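Local coordinates for proline iminopeptidase-related protein (Thermus thermophilus, PDB 2YYS) that is of unknown function but, as an alpha/beta hydrolase of the peptidase S33 family, may act as a peptidase, at residues R218-G226 and A268-P278; R96-V107 and Q118-V129. All coordinates share one frame; numbering follows the deposited sequence.

Interaction 1. Residues R218-G226 and A268-P278; sequences RRPLYVLVG and AFKEALAALVP
Strand 221-226 and helix 268-274 run almost exactly antiparallel, at 170° with their axes 8.8 Å apart, so that Tyr222 faces Ala272 and Leu224 faces the region of Ala268. This is the helix-on-sheet layering of the alpha/beta hydrolase fold, and no hydrogen bond crosses it: the fit is made by alternate strand side chains against a helix face rich in alanine. Tyr222 dominates. Its chi1 of -117° strays far from a staggered value and lays the ring along the helix, with the CA of Ala272 over one face in a CH-pi contact, 3.9 Å from the ring centroid. Ala272 CB meets the inner ring carbon CD2 of Tyr222 at 3.5 Å, while Ala275 CB approaches the other flank obliquely at CE1. The phenol end passes across the Glu271 side chain at about a right angle; the carboxylate of Glu271 has its salt bridge with Arg248, on the neighbouring strand 247-250. Leu224 divides its two methyls: CD1 rests on Ala272 CB, at 4.0 Å, whereas CD2 reaches the edge of the Phe269 ring near its plane. Further along, Pro220 fits against the type I turn from Ala274 to Val277. The proline rings of Pro220 and Pro278 cross at about a right angle, and Pro220 CB sits 3.4 Å from Ala275 O.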
loop_
_atom_site.group_PDB
_atom_site.type_symbol
_atom_site.label_atom_id
_atom_site.label_comp_id
_atom_site.label_asym_id
_atom_site.label_seq_id
_atom_site.Cartn_x
_atom_site.Cartn_y
_atom_site.Cartn_z
ATOM N N ARG A 218 -4.313 -4.681 -19.210
ATOM C CA ARG A 218 -3.360 -5.069 -20.240
ATOM C C ARG A 218 -1.920 -5.034 -19.732
ATOM O O ARG A 218 -1.149 -5.946 -19.981
ATOM C CB ARG A 218 -3.499 -4.090 -21.405
ATOM C CG ARG A 218 -2.529 -4.314 -22.536
ATOM C CD ARG A 218 -3.094 -3.908 -23.880
ATOM N NE ARG A 218 -2.087 -3.870 -24.945
ATOM C CZ ARG A 218 -1.462 -4.931 -25.481
ATOM N NH1 ARG A 218 -1.699 -6.177 -25.064
ATOM N NH2 ARG A 218 -0.585 -4.736 -26.463
ATOM N N ARG A 219 -1.554 -3.958 -19.043
ATOM C CA ARG A 219 -0.221 -3.831 -18.464
ATOM C C ARG A 219 0.021 -4.904 -17.405
ATOM O O ARG A 219 -0.913 -5.390 -16.785
ATOM C CB ARG A 219 -0.022 -2.442 -17.844
ATOM C CG ARG A 219 0.188 -1.313 -18.860
ATOM C CD ARG A 219 -0.059 0.070 -18.282
ATOM N NE ARG A 219 -1.460 0.219 -17.913
ATOM C CZ ARG A 219 -2.053 1.343 -17.549
ATOM N NH1 ARG A 219 -3.346 1.315 -17.264
ATOM N NH2 ARG A 219 -1.381 2.490 -17.458
ATOM N N PRO A 220 1.279 -5.269 -17.212
ATOM C CA PRO A 220 1.660 -6.254 -16.194
ATOM C C PRO A 220 1.303 -5.830 -14.767
ATOM O O PRO A 220 1.686 -4.758 -14.316
ATOM C CB PRO A 220 3.179 -6.374 -16.353
ATOM C CG PRO A 220 3.597 -5.344 -17.308
ATOM C CD PRO A 220 2.429 -4.789 -17.992
ATOM N N LEU A 221 0.584 -6.709 -14.082
ATOM C CA LEU A 221 0.059 -6.477 -12.749
ATOM C C LEU A 221 0.182 -7.800 -11.985
ATOM O O LEU A 221 -0.149 -8.858 -12.523
ATOM C CB LEU A 221 -1.403 -6.043 -12.874
ATOM C CG LEU A 221 -2.080 -5.110 -11.872
ATOM C CD1 LEU A 221 -1.287 -3.883 -11.619
ATOM C CD2 LEU A 221 -3.441 -4.700 -12.411
ATOM N N TYR A 222 0.654 -7.742 -10.746
ATOM C CA TYR A 222 0.831 -8.931 -9.917
ATOM C C TYR A 222 0.266 -8.657 -8.532
ATOM O O TYR A 222 0.397 -7.551 -8.012
ATOM C CB TYR A 222 2.322 -9.263 -9.772
ATOM C CG TYR A 222 2.762 -10.586 -10.355
ATOM C CD1 TYR A 222 2.819 -10.761 -11.733
ATOM C CD2 TYR A 222 3.145 -11.658 -9.527
ATOM C CE1 TYR A 222 3.237 -11.969 -12.292
ATOM C CE2 TYR A 222 3.565 -12.887 -10.073
ATOM C CZ TYR A 222 3.608 -13.035 -11.465
ATOM O OH TYR A 222 4.021 -14.225 -12.053
ATOM N N VAL A 223 -0.334 -9.674 -7.936
ATOM C CA VAL A 223 -0.834 -9.599 -6.583
ATOM C C VAL A 223 -0.062 -10.605 -5.733
ATOM O O VAL A 223 0.018 -11.782 -6.071
ATOM C CB VAL A 223 -2.341 -9.904 -6.507
ATOM C CG1 VAL A 223 -2.809 -9.907 -5.068
ATOM C CG2 VAL A 223 -3.144 -8.889 -7.334
ATOM N N LEU A 224 0.517 -10.108 -4.647
ATOM C CA LEU A 224 1.202 -10.918 -3.642
ATOM C C LEU A 224 0.532 -10.656 -2.318
ATOM O O LEU A 224 0.362 -9.502 -1.930
ATOM C CB LEU A 224 2.668 -10.506 -3.500
ATOM C CG LEU A 224 3.737 -11.137 -4.377
ATOM C CD1 LEU A 224 3.471 -10.880 -5.826
ATOM C CD2 LEU A 224 5.107 -10.581 -3.987
ATOM N N VAL A 225 0.175 -11.714 -1.609
ATOM C CA VAL A 225 -0.560 -11.568 -0.364
ATOM C C VAL A 225 -0.282 -12.733 0.583
ATOM O O VAL A 225 0.026 -13.838 0.156
ATOM C CB VAL A 225 -2.076 -11.437 -0.665
ATOM C CG1 VAL A 225 -2.630 -12.729 -1.258
ATOM C CG2 VAL A 225 -2.862 -11.019 0.572
ATOM N N GLY A 226 -0.403 -12.482 1.877
ATOM C CA GLY A 226 -0.197 -13.524 2.869
ATOM C C GLY A 226 -1.491 -14.274 3.078
ATOM O O GLY A 226 -2.545 -13.670 3.198
ATOM N N ALA A 268 8.606 -14.988 -4.674
ATOM C CA ALA A 268 7.416 -14.435 -5.322
ATOM C C ALA A 268 7.660 -13.015 -5.821
ATOM O O ALA A 268 7.205 -12.650 -6.894
ATOM C CB ALA A 268 6.227 -14.466 -4.381
ATOM N N PHE A 269 8.392 -12.220 -5.053
ATOM C CA PHE A 269 8.611 -10.820 -5.407
ATOM C C PHE A 269 9.527 -10.716 -6.624
ATOM O O PHE A 269 9.258 -9.926 -7.534
ATOM C CB PHE A 269 9.172 -10.039 -4.217
ATOM C CG PHE A 269 9.128 -8.545 -4.380
ATOM C CD1 PHE A 269 7.956 -7.898 -4.738
ATOM C CD2 PHE A 269 10.264 -7.781 -4.159
ATOM C CE1 PHE A 269 7.917 -6.524 -4.877
ATOM C CE2 PHE A 269 10.229 -6.400 -4.303
ATOM C CZ PHE A 269 9.052 -5.774 -4.654
ATOM N N LYS A 270 10.580 -11.538 -6.653
ATOM C CA LYS A 270 11.496 -11.578 -7.792
ATOM C C LYS A 270 10.782 -12.013 -9.063
ATOM O O LYS A 270 11.054 -11.493 -10.134
ATOM C CB LYS A 270 12.684 -12.506 -7.520
ATOM C CG LYS A 270 13.765 -11.889 -6.620
ATOM C CD LYS A 270 14.926 -12.865 -6.394
ATOM C CE LYS A 270 16.280 -12.174 -6.447
ATOM N NZ LYS A 270 17.381 -13.113 -6.051
ATOM N N GLU A 271 9.868 -12.963 -8.944
ATOM C CA GLU A 271 9.055 -13.377 -10.077
ATOM C C GLU A 271 8.183 -12.197 -10.552
ATOM O O GLU A 271 8.112 -11.921 -11.743
ATOM C CB GLU A 271 8.199 -14.597 -9.687
ATOM C CG GLU A 271 7.151 -15.008 -10.711
ATOM C CD GLU A 271 6.323 -16.213 -10.276
ATOM O OE1 GLU A 271 5.892 -16.278 -9.096
ATOM O OE2 GLU A 271 6.087 -17.101 -11.127
ATOM N N ALA A 272 7.537 -11.502 -9.614
ATOM C CA ALA A 272 6.686 -10.349 -9.939
ATOM C C ALA A 272 7.474 -9.236 -10.653
ATOM O O ALA A 272 7.004 -8.673 -11.636
ATOM C CB ALA A 272 6.023 -9.798 -8.676
ATOM N N LEU A 273 8.667 -8.928 -10.149
ATOM C CA LEU A 273 9.506 -7.897 -10.750
ATOM C C LEU A 273 9.905 -8.260 -12.177
ATOM O O LEU A 273 9.861 -7.419 -13.056
ATOM C CB LEU A 273 10.771 -7.666 -9.936
ATOM C CG LEU A 273 10.590 -6.988 -8.586
ATOM C CD1 LEU A 273 11.860 -7.184 -7.786
ATOM C CD2 LEU A 273 10.258 -5.499 -8.737
ATOM N N ALA A 274 10.315 -9.509 -12.384
ATOM C CA ALA A 274 10.700 -9.998 -13.708
ATOM C C ALA A 274 9.535 -9.906 -14.695
ATOM O O ALA A 274 9.738 -9.576 -15.856
ATOM C CB ALA A 274 11.223 -11.444 -13.627
ATOM N N ALA A 275 8.323 -10.158 -14.215
ATOM C CA ALA A 275 7.120 -10.095 -15.045
ATOM C C ALA A 275 6.705 -8.682 -15.453
ATOM O O ALA A 275 5.804 -8.519 -16.270
ATOM C CB ALA A 275 5.954 -10.784 -14.336
ATOM N N LEU A 276 7.350 -7.664 -14.893
ATOM C CA LEU A 276 7.047 -6.279 -15.249
ATOM C C LEU A 276 7.585 -5.921 -16.637
ATOM O O LEU A 276 7.254 -4.878 -17.174
ATOM C CB LEU A 276 7.612 -5.313 -14.201
ATOM C CG LEU A 276 6.909 -5.255 -12.838
ATOM C CD1 LEU A 276 7.629 -4.262 -11.941
ATOM C CD2 LEU A 276 5.422 -4.880 -12.923
ATOM N N VAL A 277 8.396 -6.796 -17.217
ATOM C CA VAL A 277 8.936 -6.585 -18.555
ATOM C C VAL A 277 8.613 -7.788 -19.460
ATOM O O VAL A 277 9.489 -8.562 -19.824
ATOM C CB VAL A 277 10.467 -6.334 -18.511
ATOM C CG1 VAL A 277 10.889 -5.558 -19.736
ATOM C CG2 VAL A 277 10.884 -5.577 -17.228
ATOM N N PRO A 278 7.350 -7.946 -19.831
ATOM C CA PRO A 278 6.939 -9.087 -20.667
ATOM C C PRO A 278 7.490 -9.065 -22.107
ATOM O O PRO A 278 7.534 -10.116 -22.742
ATOM C CB PRO A 278 5.411 -8.988 -20.668
ATOM C CG PRO A 278 5.131 -7.558 -20.427
ATOM C CD PRO A 278 6.217 -7.065 -19.508
#

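Interaction 2. Residues R96-V107 and Q118-V129; sequences RFGLLAHGFGAV and QAEGAILLAPWV
His102 and Gly103, where strand 97-102 leads into a turn, lie beside Leu125 of strand 119-125 and Pro127 just after it, in a beta-alpha-beta unit of the alpha/beta hydrolase fold. The type II' turn from His102 to Gly105, between strand and helix, corresponds in position to the fold's nucleophile elbow, with Gly103 (phi 60°) at its corner. The backbone forms a parallel ladder, the strand directions differing by 18°. Phe97 O accepts from Glu120 N and Leu99 N donates to Gly121 O, with a beta bulge between Phe97 and Leu99 shifting the register by one residue. Regular pairing follows, as in Ala101 N to Ile123 O at 2.9 Å, where the donor lies nearly along the C=O axis, and ends with Gly103 N on Leu125 O.

Side chains sort to the two faces of the sheet. With Leu100 and His102, Ile123 and Leu125 form one face; Leu100 CD2 lies alongside Ile123 CD1, 3.9 Å away, and both residues meet Phe269 of helix 262-274. Phe97, Leu99 and Ala101 share the other with Ala119, Ala122 and Leu124; here Leu99, Ala101 and Ala119 meet helix 105-115 and Phe97 meets helix 78-91. Gln118 O and Ala119 CA lie over one face of the Phe97 ring. Past the strands, Ala106 CB touches Pro127 CB at 3.6 Å.

A further backbone bond is made at the turn. Gly103 O takes Trp128 N, at 3.0 Å and 71° out of the carbonyl plane, and Ala106 N from the opposite face. Trp128 NE1 donates a hydrogen bond to Thr231 OG1. In a CH-pi contact, Gly103 CA lies 3.9 Å from the centroid of the five-membered ring of Trp128, over its face.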
loop_
_atom_site.group_PDB
_atom_site.type_symbol
_atom_site.label_atom_id
_atom_site.label_comp_id
_atom_site.label_asym_id
_atom_site.label_seq_id
_atom_site.Cartn_x
_atom_site.Cartn_y
_atom_site.Cartn_z
ATOM N N ARG A 96 8.132 7.723 -17.330
ATOM C CA ARG A 96 7.419 6.457 -17.192
ATOM C C ARG A 96 7.955 5.728 -15.955
ATOM O O ARG A 96 9.115 5.876 -15.594
ATOM C CB ARG A 96 7.608 5.600 -18.449
ATOM C CG ARG A 96 6.914 6.159 -19.719
ATOM C CD ARG A 96 7.270 5.413 -21.028
ATOM N NE ARG A 96 8.645 5.721 -21.405
ATOM C CZ ARG A 96 9.036 6.836 -22.035
ATOM N NH1 ARG A 96 8.149 7.752 -22.404
ATOM N NH2 ARG A 96 10.325 7.036 -22.297
ATOM N N PHE A 97 7.111 4.932 -15.318
ATOM C CA PHE A 97 7.474 4.263 -14.065
ATOM C C PHE A 97 6.505 3.132 -13.761
ATOM O O PHE A 97 5.370 3.175 -14.196
ATOM C CB PHE A 97 7.444 5.273 -12.919
ATOM C CG PHE A 97 6.152 6.023 -12.824
ATOM C CD1 PHE A 97 5.082 5.490 -12.130
ATOM C CD2 PHE A 97 6.002 7.257 -13.442
ATOM C CE1 PHE A 97 3.886 6.169 -12.046
ATOM C CE2 PHE A 97 4.817 7.951 -13.354
ATOM C CZ PHE A 97 3.746 7.397 -12.666
ATOM N N GLY A 98 6.965 2.126 -13.022
ATOM C CA GLY A 98 6.081 1.157 -12.389
ATOM C C GLY A 98 5.711 1.544 -10.968
ATOM O O GLY A 98 6.195 2.542 -10.419
ATOM N N LEU A 99 4.842 0.739 -10.375
ATOM C CA LEU A 99 4.345 0.982 -9.035
ATOM C C LEU A 99 4.491 -0.256 -8.162
ATOM O O LEU A 99 4.256 -1.374 -8.612
ATOM C CB LEU A 99 2.877 1.365 -9.097
ATOM C CG LEU A 99 2.560 2.650 -9.857
ATOM C CD1 LEU A 99 1.129 2.663 -10.314
ATOM C CD2 LEU A 99 2.816 3.855 -8.997
ATOM N N LEU A 100 4.881 -0.030 -6.912
ATOM C CA LEU A 100 4.793 -1.010 -5.840
ATOM C C LEU A 100 3.857 -0.433 -4.799
ATOM O O LEU A 100 4.096 0.671 -4.315
ATOM C CB LEU A 100 6.156 -1.249 -5.200
ATOM C CG LEU A 100 7.340 -1.559 -6.103
ATOM C CD1 LEU A 100 8.600 -1.695 -5.254
ATOM C CD2 LEU A 100 7.117 -2.820 -6.912
ATOM N N ALA A 101 2.800 -1.169 -4.450
ATOM C CA ALA A 101 1.804 -0.717 -3.485
ATOM C C ALA A 101 1.611 -1.719 -2.355
ATOM O O ALA A 101 1.805 -2.921 -2.539
ATOM C CB ALA A 101 0.474 -0.487 -4.176
ATOM N N HIS A 102 1.191 -1.222 -1.196
ATOM C CA HIS A 102 0.882 -2.057 -0.050
ATOM C C HIS A 102 -0.406 -1.572 0.621
ATOM O O HIS A 102 -0.587 -0.382 0.855
ATOM C CB HIS A 102 2.043 -2.035 0.941
ATOM C CG HIS A 102 1.842 -2.932 2.121
ATOM N ND1 HIS A 102 1.812 -2.456 3.411
ATOM C CD2 HIS A 102 1.662 -4.272 2.207
ATOM C CE1 HIS A 102 1.626 -3.465 4.244
ATOM N NE2 HIS A 102 1.540 -4.580 3.540
ATOM N N GLY A 103 -1.307 -2.502 0.921
ATOM C CA GLY A 103 -2.553 -2.174 1.592
ATOM C C GLY A 103 -3.393 -1.201 0.788
ATOM O O GLY A 103 -3.624 -1.428 -0.401
ATOM N N PHE A 104 -3.816 -0.115 1.440
ATOM C CA PHE A 104 -4.585 0.953 0.813
ATOM C C PHE A 104 -3.858 1.584 -0.368
ATOM O O PHE A 104 -4.491 2.109 -1.269
ATOM C CB PHE A 104 -4.931 2.045 1.830
ATOM C CG PHE A 104 -5.777 3.153 1.263
ATOM C CD1 PHE A 104 -7.008 2.877 0.688
ATOM C CD2 PHE A 104 -5.327 4.454 1.272
ATOM C CE1 PHE A 104 -7.780 3.903 0.149
ATOM C CE2 PHE A 104 -6.086 5.476 0.746
ATOM C CZ PHE A 104 -7.307 5.208 0.188
ATOM N N GLY A 105 -2.530 1.543 -0.348
ATOM C CA GLY A 105 -1.736 1.950 -1.489
ATOM C C GLY A 105 -2.245 1.384 -2.805
ATOM O O GLY A 105 -2.088 2.017 -3.845
ATOM N N ALA A 106 -2.822 0.182 -2.760
ATOM C CA ALA A 106 -3.360 -0.463 -3.958
ATOM C C ALA A 106 -4.406 0.376 -4.677
ATOM O O ALA A 106 -4.392 0.432 -5.888
ATOM C CB ALA A 106 -3.941 -1.820 -3.633
ATOM N N VAL A 107 -5.334 0.985 -3.940
ATOM C CA VAL A 107 -6.360 1.823 -4.569
ATOM C C VAL A 107 -5.708 2.987 -5.290
ATOM O O VAL A 107 -6.121 3.351 -6.397
ATOM C CB VAL A 107 -7.405 2.364 -3.559
ATOM C CG1 VAL A 107 -8.364 3.359 -4.225
ATOM C CG2 VAL A 107 -8.207 1.230 -2.991
ATOM N N GLN A 118 1.495 6.760 -18.387
ATOM C CA GLN A 118 2.879 6.826 -17.906
ATOM C C GLN A 118 3.209 5.703 -16.917
ATOM O O GLN A 118 4.358 5.297 -16.811
ATOM C CB GLN A 118 3.153 8.161 -17.198
ATOM C CG GLN A 118 3.058 9.386 -18.083
ATOM C CD GLN A 118 1.701 10.065 -17.994
ATOM O OE1 GLN A 118 0.670 9.396 -17.924
ATOM N NE2 GLN A 118 1.700 11.387 -17.998
ATOM N N ALA A 119 2.209 5.248 -16.164
ATOM C CA ALA A 119 2.379 4.107 -15.270
ATOM C C ALA A 119 2.398 2.803 -16.072
ATOM O O ALA A 119 1.442 2.482 -16.746
ATOM C CB ALA A 119 1.277 4.084 -14.256
ATOM N N GLU A 120 3.485 2.052 -15.978
ATOM C CA GLU A 120 3.755 0.935 -16.883
ATOM C C GLU A 120 3.360 -0.429 -16.314
ATOM O O GLU A 120 3.285 -1.412 -17.050
ATOM C CB GLU A 120 5.237 0.923 -17.231
ATOM C CG GLU A 120 5.699 2.182 -17.951
ATOM C CD GLU A 120 7.155 2.095 -18.385
ATOM O OE1 GLU A 120 8.026 1.969 -17.501
ATOM O OE2 GLU A 120 7.429 2.144 -19.607
ATOM N N GLY A 121 3.098 -0.477 -15.014
ATOM C CA GLY A 121 2.717 -1.711 -14.349
ATOM C C GLY A 121 2.700 -1.565 -12.835
ATOM O O GLY A 121 3.009 -0.501 -12.302
ATOM N N ALA A 122 2.343 -2.631 -12.128
ATOM C CA ALA A 122 2.312 -2.574 -10.673
ATOM C C ALA A 122 2.400 -3.933 -10.017
ATOM O O ALA A 122 1.998 -4.946 -10.588
ATOM C CB ALA A 122 1.061 -1.831 -10.179
ATOM N N ILE A 123 2.964 -3.934 -8.819
ATOM C CA ILE A 123 2.898 -5.058 -7.916
ATOM C C ILE A 123 2.106 -4.570 -6.710
ATOM O O ILE A 123 2.492 -3.593 -6.050
ATOM C CB ILE A 123 4.316 -5.538 -7.521
ATOM C CG1 ILE A 123 5.071 -5.983 -8.776
ATOM C CG2 ILE A 123 4.224 -6.683 -6.530
ATOM C CD1 ILE A 123 6.557 -6.318 -8.572
ATOM N N LEU A 124 0.974 -5.225 -6.472
ATOM C CA LEU A 124 0.107 -4.950 -5.339
ATOM C C LEU A 124 0.373 -5.959 -4.223
ATOM O O LEU A 124 0.087 -7.155 -4.354
ATOM C CB LEU A 124 -1.355 -5.025 -5.773
ATOM C CG LEU A 124 -1.738 -4.323 -7.083
ATOM C CD1 LEU A 124 -3.242 -4.499 -7.388
ATOM C CD2 LEU A 124 -1.391 -2.856 -7.029
ATOM N N LEU A 125 0.939 -5.468 -3.128
ATOM C CA LEU A 125 1.174 -6.281 -1.950
ATOM C C LEU A 125 0.022 -6.097 -0.989
ATOM O O LEU A 125 -0.271 -4.974 -0.575
ATOM C CB LEU A 125 2.477 -5.870 -1.272
ATOM C CG LEU A 125 3.704 -5.739 -2.174
ATOM C CD1 LEU A 125 4.868 -5.169 -1.383
ATOM C CD2 LEU A 125 4.084 -7.062 -2.783
ATOM N N ALA A 126 -0.613 -7.195 -0.603
ATOM C CA ALA A 126 -1.666 -7.142 0.401
ATOM C C ALA A 126 -2.675 -6.032 0.101
ATOM O O ALA A 126 -2.941 -5.172 0.935
ATOM C CB ALA A 126 -1.045 -6.926 1.757
ATOM N N PRO A 127 -3.258 -6.054 -1.084
ATOM C CA PRO A 127 -4.135 -4.956 -1.498
ATOM C C PRO A 127 -5.380 -4.849 -0.621
ATOM O O PRO A 127 -5.950 -5.875 -0.216
ATOM C CB PRO A 127 -4.512 -5.339 -2.926
ATOM C CG PRO A 127 -4.424 -6.863 -2.915
ATOM C CD PRO A 127 -3.200 -7.131 -2.087
ATOM N N TRP A 128 -5.750 -3.609 -0.307
ATOM C CA TRP A 128 -7.038 -3.268 0.297
ATOM C C TRP A 128 -7.843 -2.517 -0.761
ATOM O O TRP A 128 -7.416 -1.460 -1.236
ATOM C CB TRP A 128 -6.889 -2.337 1.514
ATOM C CG TRP A 128 -6.187 -2.901 2.717
ATOM C CD1 TRP A 128 -5.587 -4.122 2.830
ATOM C CD2 TRP A 128 -6.016 -2.256 3.989
ATOM N NE1 TRP A 128 -5.046 -4.267 4.081
ATOM C CE2 TRP A 128 -5.293 -3.139 4.813
ATOM C CE3 TRP A 128 -6.394 -1.015 4.511
ATOM C CZ2 TRP A 128 -4.948 -2.827 6.124
ATOM C CZ3 TRP A 128 -6.051 -0.703 5.813
ATOM C CH2 TRP A 128 -5.336 -1.607 6.607
ATOM N N VAL A 129 -9.001 -3.055 -1.128
ATOM C CA VAL A 129 -9.881 -2.369 -2.059
ATOM C C VAL A 129 -11.328 -2.251 -1.587
ATOM O O VAL A 129 -12.051 -1.386 -2.053
ATOM C CB VAL A 129 -9.881 -3.049 -3.438
ATOM C CG1 VAL A 129 -8.475 -3.076 -4.035
ATOM C CG2 VAL A 129 -10.443 -4.447 -3.356
#

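From the N terminus, interaction 2 comes first: the chain leaves strand 97-102, runs through helix 105-115 and returns as strand 119-125, closing a short loop. Interaction 1 opens only later, after the helices that follow strand 119-125, and closes a longer loop from strand 221-226 through helix 236-243 and strand 247-250 to helix 262-274. The two are therefore in series, neither nesting nor crossing. They meet in space because strands 119-125 and 221-226 are neighbours in the same sheet, probably joined by Leu124 N to Tyr222 O and Ala126 N to Leu224 O. Helix 262-274 spans both, as Ala272 also packs on Ile123 of strand 119-125.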